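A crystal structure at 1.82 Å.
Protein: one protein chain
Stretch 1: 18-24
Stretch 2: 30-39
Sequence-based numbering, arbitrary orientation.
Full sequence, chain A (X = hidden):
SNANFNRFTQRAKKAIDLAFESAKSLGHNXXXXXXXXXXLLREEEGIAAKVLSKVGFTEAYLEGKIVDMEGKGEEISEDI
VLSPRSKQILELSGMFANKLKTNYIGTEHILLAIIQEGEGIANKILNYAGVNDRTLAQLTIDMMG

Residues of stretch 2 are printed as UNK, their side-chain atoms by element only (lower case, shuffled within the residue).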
ATOM      1  N   LEU A  18      -5.914   7.895   0.358  1.00 23.67           N
ATOM      2  CA  LEU A  18      -5.335   8.004   1.703  1.00 22.79           C
ATOM      3  C   LEU A  18      -3.807   8.026   1.653  1.00 23.27           C
ATOM      4  O   LEU A  18      -3.162   8.652   2.513  1.00 21.36           O
ATOM      5  CB  LEU A  18      -5.844   6.894   2.648  1.00 23.41           C
ATOM      6  CG  LEU A  18      -7.316   7.053   3.089  1.00 21.95           C
ATOM      7  CD1 LEU A  18      -7.811   5.723   3.637  1.00 23.79           C
ATOM      8  CD2 LEU A  18      -7.470   8.135   4.148  1.00 28.22           C
ATOM      9  N   ALA A  19      -3.248   7.367   0.636  1.00 21.63           N
ATOM     10  CA  ALA A  19      -1.787   7.348   0.451  1.00 23.01           C
ATOM     11  C   ALA A  19      -1.315   8.778   0.148  1.00 22.72           C
ATOM     12  O   ALA A  19      -0.326   9.277   0.741  1.00 21.87           O
ATOM     13  CB  ALA A  19      -1.432   6.423  -0.649  1.00 22.99           C
ATOM     14  N   PHE A  20      -2.043   9.444  -0.754  1.00 21.55           N
ATOM     15  CA  PHE A  20      -1.755  10.831  -1.084  1.00 23.07           C
ATOM     16  C   PHE A  20      -1.938  11.764   0.121  1.00 23.24           C
ATOM     17  O   PHE A  20      -1.136  12.703   0.323  1.00 22.70           O
ATOM     18  CB  PHE A  20      -2.657  11.287  -2.230  1.00 21.48           C
ATOM     19  CG  PHE A  20      -2.135  10.924  -3.616  1.00 23.46           C
ATOM     20  CD1 PHE A  20      -2.334   9.657  -4.150  1.00 25.30           C
ATOM     21  CD2 PHE A  20      -1.483  11.876  -4.398  1.00 23.41           C
ATOM     22  CE1 PHE A  20      -1.895   9.337  -5.440  1.00 24.81           C
ATOM     23  CE2 PHE A  20      -1.028  11.564  -5.677  1.00 24.65           C
ATOM     24  CZ  PHE A  20      -1.216  10.270  -6.191  1.00 24.47           C
ATOM     25  N   GLU A  21      -3.021  11.544   0.880  1.00 23.50           N
ATOM     26  CA  GLU A  21      -3.309  12.369   2.060  1.00 24.19           C
ATOM     27  C   GLU A  21      -2.229  12.193   3.112  1.00 24.44           C
ATOM     28  O   GLU A  21      -1.817  13.176   3.741  1.00 23.05           O
ATOM     29  CB  GLU A  21      -4.675  12.003   2.642  1.00 24.71           C
ATOM     30  CG  GLU A  21      -5.114  12.824   3.854  1.00 30.76           C
ATOM     31  CD  GLU A  21      -6.322  12.172   4.552  1.00 37.76           C
ATOM     32  OE1 GLU A  21      -6.156  11.562   5.630  1.00 42.55           O
ATOM     33  OE2 GLU A  21      -7.433  12.222   4.000  1.00 41.96           O
ATOM     34  N   SER A  22      -1.762  10.958   3.287  1.00 23.91           N
ATOM     35  CA  SER A  22      -0.655  10.713   4.208  1.00 25.28           C
ATOM     36  C   SER A  22       0.637  11.406   3.817  1.00 24.29           C
ATOM     37  O   SER A  22       1.273  12.012   4.667  1.00 23.65           O
ATOM     38  CB  SER A  22      -0.393   9.238   4.361  1.00 25.26           C
ATOM     39  OG  SER A  22      -1.452   8.693   5.152  1.00 29.76           O
ATOM     40  N   ALA A  23       1.028  11.298   2.550  1.00 24.49           N
ATOM     41  CA  ALA A  23       2.244  11.967   2.059  1.00 24.43           C
ATOM     42  C   ALA A  23       2.151  13.475   2.335  1.00 24.43           C
ATOM     43  O   ALA A  23       3.070  14.106   2.879  1.00 23.07           O
ATOM     44  CB  ALA A  23       2.410  11.692   0.560  1.00 23.79           C
ATOM     45  N   LYS A  24       1.018  14.065   1.964  1.00 24.20           N
ATOM     46  CA  LYS A  24       0.851  15.487   2.175  1.00 25.14           C
ATOM     47  C   LYS A  24       1.040  15.877   3.647  1.00 24.63           C
ATOM     48  O   LYS A  24       1.742  16.869   3.955  1.00 24.16           O
ATOM     49  CB  LYS A  24      -0.541  15.933   1.724  1.00 26.10           C
ATOM     50  CG  LYS A  24      -0.707  16.041   0.212  1.00 30.83           C
ATOM     51  CD  LYS A  24      -2.112  16.620  -0.067  1.00 36.88           C
ATOM     52  CE  LYS A  24      -2.522  16.428  -1.502  1.00 42.81           C
ATOM     53  NZ  LYS A  24      -2.569  17.744  -2.187  1.00 43.32           N
ATOM     54  N   UNK A  30       6.244  13.271  -2.926  1.00 22.95           N
ATOM     55  CA  UNK A  30       6.258  12.082  -3.763  1.00 23.44           C
ATOM     56  C   UNK A  30       5.615  10.936  -3.001  1.00 22.93           C
ATOM     57  O   UNK A  30       6.026  10.601  -1.891  1.00 23.39           O
ATOM     58  c   UNK A  30       7.716  10.441  -5.055  1.00 24.57           C
ATOM     59  c   UNK A  30       7.724  11.718  -4.211  1.00 23.87           C
ATOM     60  c   UNK A  30       9.867  12.843  -5.158  1.00 28.56           C
ATOM     61  c   UNK A  30       8.330  12.908  -4.990  1.00 25.83           C
ATOM     62  N   UNK A  31       4.608  10.321  -3.605  1.00 22.45           N
ATOM     63  CA  UNK A  31       3.919   9.166  -2.986  1.00 21.60           C
ATOM     64  C   UNK A  31       4.694   7.894  -3.360  1.00 22.47           C
ATOM     65  O   UNK A  31       4.755   7.523  -4.547  1.00 22.80           O
ATOM     66  c   UNK A  31       1.711  10.314  -3.245  1.00 20.92           C
ATOM     67  c   UNK A  31       1.780   7.800  -2.945  1.00 21.85           C
ATOM     68  c   UNK A  31       2.502   9.032  -3.535  1.00 22.27           C
ATOM     69  N   UNK A  32       5.296   7.264  -2.363  1.00 21.85           N
ATOM     70  CA  UNK A  32       6.083   6.036  -2.538  1.00 22.94           C
ATOM     71  C   UNK A  32       5.326   4.815  -2.059  1.00 23.47           C
ATOM     72  O   UNK A  32       4.191   4.918  -1.605  1.00 22.91           O
ATOM     73  N   UNK A  33       5.958   3.638  -2.140  1.00 22.86           N
ATOM     74  CA  UNK A  33       5.278   2.402  -1.754  1.00 23.21           C
ATOM     75  C   UNK A  33       4.870   2.457  -0.294  1.00 23.11           C
ATOM     76  O   UNK A  33       3.854   1.853   0.083  1.00 22.08           O
ATOM     77  c   UNK A  33       6.198   1.169  -1.972  1.00 23.52           C
ATOM     78  o   UNK A  33       7.409   1.298  -1.261  1.00 22.92           O
ATOM     79  N   UNK A  34       5.671   3.160   0.517  1.00 22.39           N
ATOM     80  CA  UNK A  34       5.382   3.229   1.965  1.00 22.68           C
ATOM     81  C   UNK A  34       4.065   3.965   2.231  1.00 21.89           C
ATOM     82  O   UNK A  34       3.333   3.625   3.161  1.00 21.81           O
ATOM     83  c   UNK A  34       6.562   3.841   2.749  1.00 23.35           C
ATOM     84  c   UNK A  34       6.833   5.325   2.517  1.00 22.27           C
ATOM     85  c   UNK A  34       7.631   5.674   1.238  1.00 23.90           C
ATOM     86  o   UNK A  34       7.730   4.926   0.245  1.00 26.32           O
ATOM     87  o   UNK A  34       8.176   6.766   1.225  1.00 30.34           O
ATOM     88  N   UNK A  35       3.776   4.975   1.422  1.00 21.05           N
ATOM     89  CA  UNK A  35       2.535   5.702   1.588  1.00 21.61           C
ATOM     90  C   UNK A  35       1.346   4.886   1.123  1.00 21.82           C
ATOM     91  O   UNK A  35       0.290   4.968   1.731  1.00 23.27           O
ATOM     92  n   UNK A  35       3.880   8.544   2.298  1.00 24.90           N
ATOM     93  n   UNK A  35       5.557   9.065   1.087  1.00 25.97           N
ATOM     94  c   UNK A  35       4.992   9.251   2.261  1.00 21.78           C
ATOM     95  c   UNK A  35       4.804   8.184   0.358  1.00 19.45           C
ATOM     96  c   UNK A  35       2.553   6.996   0.807  1.00 20.76           C
ATOM     97  c   UNK A  35       3.727   7.872   1.107  1.00 22.27           C
ATOM     98  N   UNK A  36       1.508   4.136   0.035  1.00 21.89           N
ATOM     99  CA  UNK A  36       0.453   3.224  -0.417  1.00 22.47           C
ATOM    100  C   UNK A  36       0.181   2.192   0.693  1.00 22.74           C
ATOM    101  O   UNK A  36      -0.971   1.879   1.002  1.00 21.71           O
ATOM    102  c   UNK A  36      -0.205   1.453  -2.136  1.00 24.31           C
ATOM    103  c   UNK A  36       0.868   2.501  -1.730  1.00 22.73           C
ATOM    104  c   UNK A  36       1.659   2.865  -4.126  1.00 28.49           C
ATOM    105  c   UNK A  36       1.103   3.509  -2.873  1.00 25.81           C
ATOM    106  N   UNK A  37       1.251   1.635   1.285  1.00 22.96           N
ATOM    107  CA  UNK A  37       1.049   0.691   2.395  1.00 23.22           C
ATOM    108  C   UNK A  37       0.256   1.307   3.567  1.00 23.61           C
ATOM    109  O   UNK A  37      -0.678   0.674   4.129  1.00 23.60           O
ATOM    110  c   UNK A  37       1.960  -2.279   3.200  1.00 25.29           C
ATOM    111  c   UNK A  37       3.730  -1.171   4.490  1.00 22.64           C
ATOM    112  c   UNK A  37       2.355  -0.983   3.881  1.00 24.52           C
ATOM    113  c   UNK A  37       2.424   0.172   2.878  1.00 22.36           C
ATOM    114  N   UNK A  38       0.603   2.545   3.920  1.00 23.71           N
ATOM    115  CA  UNK A  38      -0.099   3.242   4.990  1.00 23.73           C
ATOM    116  C   UNK A  38      -1.530   3.553   4.554  1.00 23.42           C
ATOM    117  O   UNK A  38      -2.474   3.431   5.348  1.00 22.35           O
ATOM    118  c   UNK A  38       0.922   6.636   6.659  1.00 26.92           C
ATOM    119  c   UNK A  38       0.004   5.452   6.428  1.00 25.07           C
ATOM    120  c   UNK A  38       0.624   4.547   5.350  1.00 24.62           C
ATOM    121  c   UNK A  38      -0.313   4.695   7.739  1.00 27.16           C
ATOM    122  N   UNK A  39      -1.686   3.914   3.282  1.00 23.11           N
ATOM    123  CA  UNK A  39      -3.039   4.144   2.735  1.00 22.76           C
ATOM    124  C   UNK A  39      -3.936   2.897   2.828  1.00 23.17           C
ATOM    125  O   UNK A  39      -5.145   3.000   3.139  1.00 22.63           O
TER

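Position 30 has four side-chain carbons, forked at the first, with one arm two carbons long. It lies in a strand, points away from stretch 1 and stays out of contact. This is Ile30, whose branching at CB suits an extended backbone.

Position 31 carries one carbon bearing two more, and its CA-to-CB bond points toward the first helix. One branch carbon sits over one face of the Phe20 ring and near Ala23 CB; the other lies near Ala19 CB. The forked three-carbon side chain identifies Val31. Its CG2 is 3.8 Å from the centroid of the Phe20 ring and 4.1 Å from Ala23 CB, while its CG1 reaches Ala19 CB at 4.2 Å. A short, branched residue can thus touch three neighbours at once.

Position 32 has no side-chain atoms, so it is Gly32. It occupies the N-cap, and its O accepts a hydrogen bond from the N of position 36 at 3.2 Å. A CB here would clash with a side-chain oxygen of position 34, which glycine avoids.

Position 33, one carbon then one oxygen, touches nothing on stretch 1 and is Ser33, a small buried hydroxyl satisfied by a hydrogen bond elsewhere in the structure. Position 34 has three carbons, the third carrying two oxygens: Glu34, buried and out of reach of stretch 1. An ideal CB on Gly32 would lie 2.4 Å from Glu34 OE1.

Position 35 shows one carbon leading to a five-membered ring of three carbons and two nitrogens. Ala23 CB lies over one face, 3.9 Å from the centroid of the position 35 ring. This is His35, whose flat imidazole packs against a small methyl. The contact buries ND1, which has no partner in the model.

Position 36 has four carbons, forked at the first with one longer arm. Its CA-to-CB bond points away, yet its CA lies 3.7 Å from Ala19 CB. It is Ile36, apolar in a buried place; Ile36 CG1 still comes within 4.5 Å of Ala19 CB. Position 37 has four carbons forked at the second; its CA-to-CB bond points away, and it makes no contact. Leu37 suits this buried, apolar role. Position 38 has the same pattern, with CA-to-CB sideways and a terminal carbon near Ser22 OG. Leu38 is long enough for CD2 to come within 3.5 Å of Ser22 OG.

Position 39 has no side-chain atoms. Its CA approaches Ala19 CA to 4.1 Å, and a CB would fall 2.9 Å from Ala19 N, a clash. Gly39 permits this close backbone approach.

The contact works through small residues and shape. The helix axes approach to 7.6 Å at 118°, with Ala19 and Gly39 at a tight point. Ala19 CB lies 3.3 Å from His35 O, and Ala19 CA makes a CA-H...O contact with that same O at 3.4 Å. No hydrogen bond crosses between the stretches; apolar packing and two methyl-over-ring contacts join them.

Stretch 2 (30-39) IVGSEHILLG
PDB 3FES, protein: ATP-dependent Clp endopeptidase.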